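Local coordinates for protein decaprenyl diphosphate synthase (Rhodobacter capsulatus, PDB 3MZV) that probably makes long-chain all-trans polyprenyl diphosphates from farnesyl and isopentenyl diphosphate, with magnesium, for the side chains of isoprenoid quinones, at residues F206-A211 / K307-L312; L212-Q217 / I299-T304. All coordinates share one frame; numbering follows the deposited sequence.

Interactions 1 and 2 are successive stretches of one packing seam between helix 199-224 and helix 290-308. Their centres lie about 11 Å apart on the same side of the chain's centre. Because the helices run antiparallel, interaction 2 is nested along the chain inside the loop that interaction 1 closes. A211 joins them: its CB rests 3.4 Å from the backbone O of W301. Interaction 1 is the more peripheral, about 17 Å from the centre of the chain against about 12 Å for interaction 2. Beyond interaction 2, helix 199-224 leads to the second aspartate-rich motif at its C-terminal end, which in this family binds diphosphate through magnesium.

Interaction 1: residues F206-A211 / K307-L312; sequences FDYGDA and KALAKL
The methyl of A308 fits between D207 and Y208 of the facing helix, its CB 3.6 Å from the backbone N of Y208 and 3.9 Å from CB of D207. Alanine suits this place: with a single methyl it lets the CA atoms of Y208 and A308 approach to 5.4 Å. Beside it, L309 lays its CD2 methyl over one face of the Y208 ring, 4.0 Å from the centroid and 28° off the normal, in a CH-pi contact. With CG anti to the backbone N (chi1 172°), the tyrosine ring is carried alongside L309, and its hydroxyl hydrogen-bonds to the backbone O of L321 on helix 316-328. The contact thus joins three helices of the all-alpha prenyl synthase fold, with L309 also touching L321 and D322. With an alanine here in place of L309, that face of the tyrosine would probably lose its cover and a gap would open toward helix 316-328. The looser side is the more exposed one, and its polar groups do not interlock. The charged atoms D207 OD2 and K311 NZ remain 5.6 Å apart; between them a water donates to OD2 at 2.7 Å and takes only a weak hydrogen bond from the lysine.

Interaction 2: residues L212-Q217 / I299-T304; sequences LGIAFQ and IGWTDT
I214 lies across one face of the W301 indole, reaching both of its rings. Its CG2 methyl stands 3.4 Å from the centroid of the five-membered ring and only 7° off the normal, a CH-pi contact from almost directly above that ring. The other branch carries CD1 over the six-membered ring, 3.8 Å from W301 CH2. A beta-branched isoleucine, with two arms leaving one carbon, suits a surface as long and flat as an indole. Next to this pair, A215 CB packs 3.6 Å from the methyl CG2 of T302 and 4.1 Å from W301 CB. The small alanine allows the CA atoms of A215 and W301 to come within 5.4 Å. T302 is held in turn by its own helix: chi1 of 65° swings OG1 back to donate a 2.6 Å hydrogen bond to the backbone O of I299, while the methyl is left for A215. That carbonyl, also taken by the helical N-H of D303, thus accepts two bonds, and the threonine's polar atom is satisfied inside an apolar seam. Farther out, R177 of helix 169-194 touches both I214 and W301, and V329 packs on T302. The axes of segments 212-217 and 299-304 approach to 8.1 Å, their directions 166° apart, the close antiparallel packing characteristic of the all-alpha isoprenoid synthase fold, whose helix bundle surrounds the prenyl chain-elongation cavity.

Interaction 1: residues F206-A211 / K307-L312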
loop_
_atom_site.group_PDB
_atom_site.type_symbol
_atom_site.label_atom_id
_atom_site.label_comp_id
_atom_site.label_asym_id
_atom_site.label_seq_id
_atom_site.Cartn_x
_atom_site.Cartn_y
_atom_site.Cartn_z
ATOM N N PHE B 206 24.355 4.123 -3.546
ATOM C CA PHE B 206 23.549 2.971 -3.147
ATOM C C PHE B 206 24.226 2.230 -1.973
ATOM O O PHE B 206 23.566 1.926 -0.984
ATOM C CB PHE B 206 23.312 1.998 -4.337
ATOM C CG PHE B 206 22.563 0.739 -3.960
ATOM C CD1 PHE B 206 23.249 -0.392 -3.506
ATOM C CD2 PHE B 206 21.172 0.677 -4.067
ATOM C CE1 PHE B 206 22.575 -1.566 -3.141
ATOM C CE2 PHE B 206 20.465 -0.509 -3.734
ATOM C CZ PHE B 206 21.156 -1.627 -3.264
ATOM N N ASP B 207 25.531 1.961 -2.111
ATOM C CA ASP B 207 26.279 1.149 -1.164
ATOM C C ASP B 207 26.362 1.901 0.155
ATOM O O ASP B 207 26.195 1.279 1.213
ATOM C CB ASP B 207 27.707 0.834 -1.669
ATOM C CG ASP B 207 27.745 -0.112 -2.861
ATOM O OD1 ASP B 207 26.750 -0.763 -3.213
ATOM O OD2 ASP B 207 28.813 -0.189 -3.477
ATOM N N TYR B 208 26.557 3.224 0.088
ATOM C CA TYR B 208 26.513 4.079 1.281
ATOM C C TYR B 208 25.209 3.935 2.019
ATOM O O TYR B 208 25.185 3.683 3.227
ATOM C CB TYR B 208 26.784 5.552 0.977
ATOM C CG TYR B 208 26.556 6.465 2.164
ATOM C CD1 TYR B 208 27.518 6.591 3.183
ATOM C CD2 TYR B 208 25.366 7.161 2.311
ATOM C CE1 TYR B 208 27.311 7.439 4.305
ATOM C CE2 TYR B 208 25.144 7.996 3.422
ATOM C CZ TYR B 208 26.102 8.133 4.399
ATOM O OH TYR B 208 25.827 8.958 5.454
ATOM N N GLY B 209 24.105 4.087 1.296
ATOM C CA GLY B 209 22.830 4.034 1.914
ATOM C C GLY B 209 22.508 2.668 2.485
ATOM O O GLY B 209 21.972 2.578 3.572
ATOM N N ASP B 210 22.818 1.611 1.739
ATOM C CA ASP B 210 22.600 0.231 2.182
ATOM C C ASP B 210 23.335 -0.037 3.500
ATOM O O ASP B 210 22.752 -0.494 4.452
ATOM C CB ASP B 210 23.102 -0.740 1.091
ATOM C CG ASP B 210 23.042 -2.199 1.493
ATOM O OD1 ASP B 210 21.932 -2.762 1.681
ATOM O OD2 ASP B 210 24.133 -2.805 1.600
ATOM N N ALA B 211 24.620 0.277 3.537
ATOM C CA ALA B 211 25.421 0.096 4.763
ATOM C C ALA B 211 24.905 0.938 5.951
ATOM O O ALA B 211 24.850 0.498 7.101
ATOM C CB ALA B 211 26.920 0.409 4.467
ATOM N N LYS B 307 33.579 3.876 3.475
ATOM C CA LYS B 307 34.397 3.477 2.284
ATOM C C LYS B 307 33.701 3.740 0.958
ATOM O O LYS B 307 34.321 4.098 -0.030
ATOM C CB LYS B 307 34.754 1.981 2.309
ATOM C CG LYS B 307 36.150 1.602 2.811
ATOM C CD LYS B 307 36.356 1.892 4.237
ATOM C CE LYS B 307 37.761 1.384 4.706
ATOM N NZ LYS B 307 38.053 1.781 6.101
ATOM N N ALA B 308 32.399 3.516 0.924
ATOM C CA ALA B 308 31.625 3.767 -0.268
ATOM C C ALA B 308 31.687 5.240 -0.678
ATOM O O ALA B 308 31.655 5.553 -1.859
ATOM C CB ALA B 308 30.162 3.374 -0.016
ATOM N N LEU B 309 31.761 6.157 0.289
ATOM C CA LEU B 309 31.815 7.591 -0.046
ATOM C C LEU B 309 33.030 8.038 -0.850
ATOM O O LEU B 309 33.006 9.096 -1.510
ATOM C CB LEU B 309 31.757 8.428 1.223
ATOM C CG LEU B 309 30.451 8.386 2.007
ATOM C CD1 LEU B 309 30.594 9.098 3.330
ATOM C CD2 LEU B 309 29.278 9.003 1.233
ATOM N N ALA B 310 34.112 7.255 -0.759
ATOM C CA ALA B 310 35.383 7.621 -1.357
ATOM C C ALA B 310 35.270 7.852 -2.864
ATOM O O ALA B 310 36.067 8.625 -3.428
ATOM C CB ALA B 310 36.458 6.553 -1.025
ATOM N N LYS B 311 34.277 7.241 -3.530
ATOM C CA LYS B 311 34.102 7.451 -4.981
ATOM C C LYS B 311 33.314 8.694 -5.339
ATOM O O LYS B 311 33.147 9.000 -6.515
ATOM C CB LYS B 311 33.463 6.229 -5.664
ATOM C CG LYS B 311 34.352 4.942 -5.651
ATOM C CD LYS B 311 34.111 4.095 -4.387
ATOM C CE LYS B 311 34.510 2.633 -4.621
ATOM N NZ LYS B 311 34.131 1.698 -3.512
ATOM N N LEU B 312 32.855 9.440 -4.345
ATOM C CA LEU B 312 32.027 10.604 -4.598
ATOM C C LEU B 312 32.882 11.892 -4.549
ATOM O O LEU B 312 33.980 11.876 -3.999
ATOM C CB LEU B 312 30.876 10.602 -3.604
ATOM C CG LEU B 312 30.055 9.296 -3.715
ATOM C CD1 LEU B 312 29.073 9.173 -2.598
ATOM C CD2 LEU B 312 29.349 9.194 -5.059
HETATM O O HOH W 1 31.029 1.028 -2.557
#

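Interaction 2: residues L212-Q217 / I299-T304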
loop_
_atom_site.group_PDB
_atom_site.type_symbol
_atom_site.label_atom_id
_atom_site.label_comp_id
_atom_site.label_asym_id
_atom_site.label_seq_id
_atom_site.Cartn_x
_atom_site.Cartn_y
_atom_site.Cartn_z
ATOM N N LEU B 212 24.593 2.196 5.710
ATOM C CA LEU B 212 24.109 3.044 6.782
ATOM C C LEU B 212 22.803 2.502 7.337
ATOM O O LEU B 212 22.558 2.614 8.544
ATOM C CB LEU B 212 23.933 4.501 6.307
ATOM C CG LEU B 212 23.654 5.641 7.288
ATOM C CD1 LEU B 212 24.900 6.023 8.015
ATOM C CD2 LEU B 212 23.080 6.831 6.471
ATOM N N GLY B 213 21.913 2.043 6.458
ATOM C CA GLY B 213 20.603 1.549 6.893
ATOM C C GLY B 213 20.730 0.261 7.705
ATOM O O GLY B 213 20.073 0.105 8.736
ATOM N N ILE B 214 21.615 -0.633 7.243
ATOM C CA ILE B 214 21.972 -1.806 8.004
ATOM C C ILE B 214 22.498 -1.412 9.402
ATOM O O ILE B 214 21.946 -1.878 10.387
ATOM C CB ILE B 214 22.956 -2.682 7.283
ATOM C CG1 ILE B 214 22.297 -3.341 6.102
ATOM C CG2 ILE B 214 23.504 -3.797 8.279
ATOM C CD1 ILE B 214 23.260 -3.887 5.101
ATOM N N ALA B 215 23.463 -0.506 9.481
ATOM C CA ALA B 215 23.965 -0.010 10.760
ATOM C C ALA B 215 22.866 0.536 11.600
ATOM O O ALA B 215 22.794 0.285 12.787
ATOM C CB ALA B 215 25.090 1.082 10.565
ATOM N N PHE B 216 21.963 1.275 10.969
ATOM C CA PHE B 216 20.925 1.953 11.698
ATOM C C PHE B 216 20.011 0.950 12.431
ATOM O O PHE B 216 19.698 1.111 13.593
ATOM C CB PHE B 216 20.130 2.751 10.647
ATOM C CG PHE B 216 19.057 3.596 11.196
ATOM C CD1 PHE B 216 19.315 4.910 11.538
ATOM C CD2 PHE B 216 17.747 3.109 11.263
ATOM C CE1 PHE B 216 18.276 5.738 11.995
ATOM C CE2 PHE B 216 16.700 3.929 11.730
ATOM C CZ PHE B 216 16.959 5.235 12.080
ATOM N N GLN B 217 19.621 -0.104 11.745
ATOM C CA GLN B 217 18.769 -1.129 12.332
ATOM C C GLN B 217 19.525 -1.947 13.395
ATOM O O GLN B 217 18.962 -2.259 14.416
ATOM C CB GLN B 217 18.230 -2.080 11.312
ATOM C CG GLN B 217 17.252 -3.067 11.903
ATOM C CD GLN B 217 16.041 -2.396 12.479
ATOM O OE1 GLN B 217 15.698 -2.554 13.664
ATOM N NE2 GLN B 217 15.406 -1.600 11.656
ATOM N N ILE B 299 29.227 -1.022 13.951
ATOM C CA ILE B 299 30.275 -0.081 13.640
ATOM C C ILE B 299 31.047 -0.540 12.377
ATOM O O ILE B 299 31.496 0.295 11.581
ATOM C CB ILE B 299 31.152 0.286 14.838
ATOM C CG1 ILE B 299 32.034 -0.893 15.249
ATOM C CG2 ILE B 299 30.293 0.815 16.025
ATOM C CD1 ILE B 299 33.021 -0.553 16.384
ATOM N N GLY B 300 31.078 -1.846 12.133
ATOM C CA GLY B 300 31.647 -2.409 10.900
ATOM C C GLY B 300 30.898 -1.939 9.656
ATOM O O GLY B 300 31.514 -1.544 8.653
ATOM N N TRP B 301 29.559 -1.951 9.736
ATOM C CA TRP B 301 28.745 -1.507 8.618
ATOM C C TRP B 301 28.982 -0.009 8.370
ATOM O O TRP B 301 28.931 0.413 7.222
ATOM C CB TRP B 301 27.246 -1.880 8.826
ATOM C CG TRP B 301 26.979 -3.304 8.374
ATOM C CD1 TRP B 301 26.746 -4.423 9.153
ATOM C CD2 TRP B 301 26.949 -3.751 7.034
ATOM N NE1 TRP B 301 26.564 -5.529 8.352
ATOM C CE2 TRP B 301 26.713 -5.154 7.053
ATOM C CE3 TRP B 301 27.145 -3.115 5.805
ATOM C CZ2 TRP B 301 26.598 -5.917 5.876
ATOM C CZ3 TRP B 301 27.053 -3.878 4.652
ATOM C CH2 TRP B 301 26.778 -5.260 4.699
ATOM N N THR B 302 29.248 0.785 9.413
ATOM C CA THR B 302 29.526 2.217 9.183
ATOM C C THR B 302 30.878 2.372 8.497
ATOM O O THR B 302 31.074 3.290 7.713
ATOM C CB THR B 302 29.474 3.082 10.437
ATOM O OG1 THR B 302 30.514 2.700 11.312
ATOM C CG2 THR B 302 28.101 3.007 11.133
ATOM N N ASP B 303 31.828 1.468 8.765
ATOM C CA ASP B 303 33.081 1.458 7.991
ATOM C C ASP B 303 32.827 1.223 6.521
ATOM O O ASP B 303 33.387 1.906 5.671
ATOM C CB ASP B 303 34.041 0.373 8.458
ATOM C CG ASP B 303 35.366 0.399 7.703
ATOM O OD1 ASP B 303 36.094 1.385 7.846
ATOM O OD2 ASP B 303 35.690 -0.595 6.999
ATOM N N THR B 304 32.018 0.216 6.219
ATOM C CA THR B 304 31.649 -0.072 4.870
ATOM C C THR B 304 30.956 1.147 4.233
ATOM O O THR B 304 31.233 1.459 3.112
ATOM C CB THR B 304 30.747 -1.326 4.789
ATOM O OG1 THR B 304 31.461 -2.432 5.368
ATOM C CG2 THR B 304 30.411 -1.661 3.348
#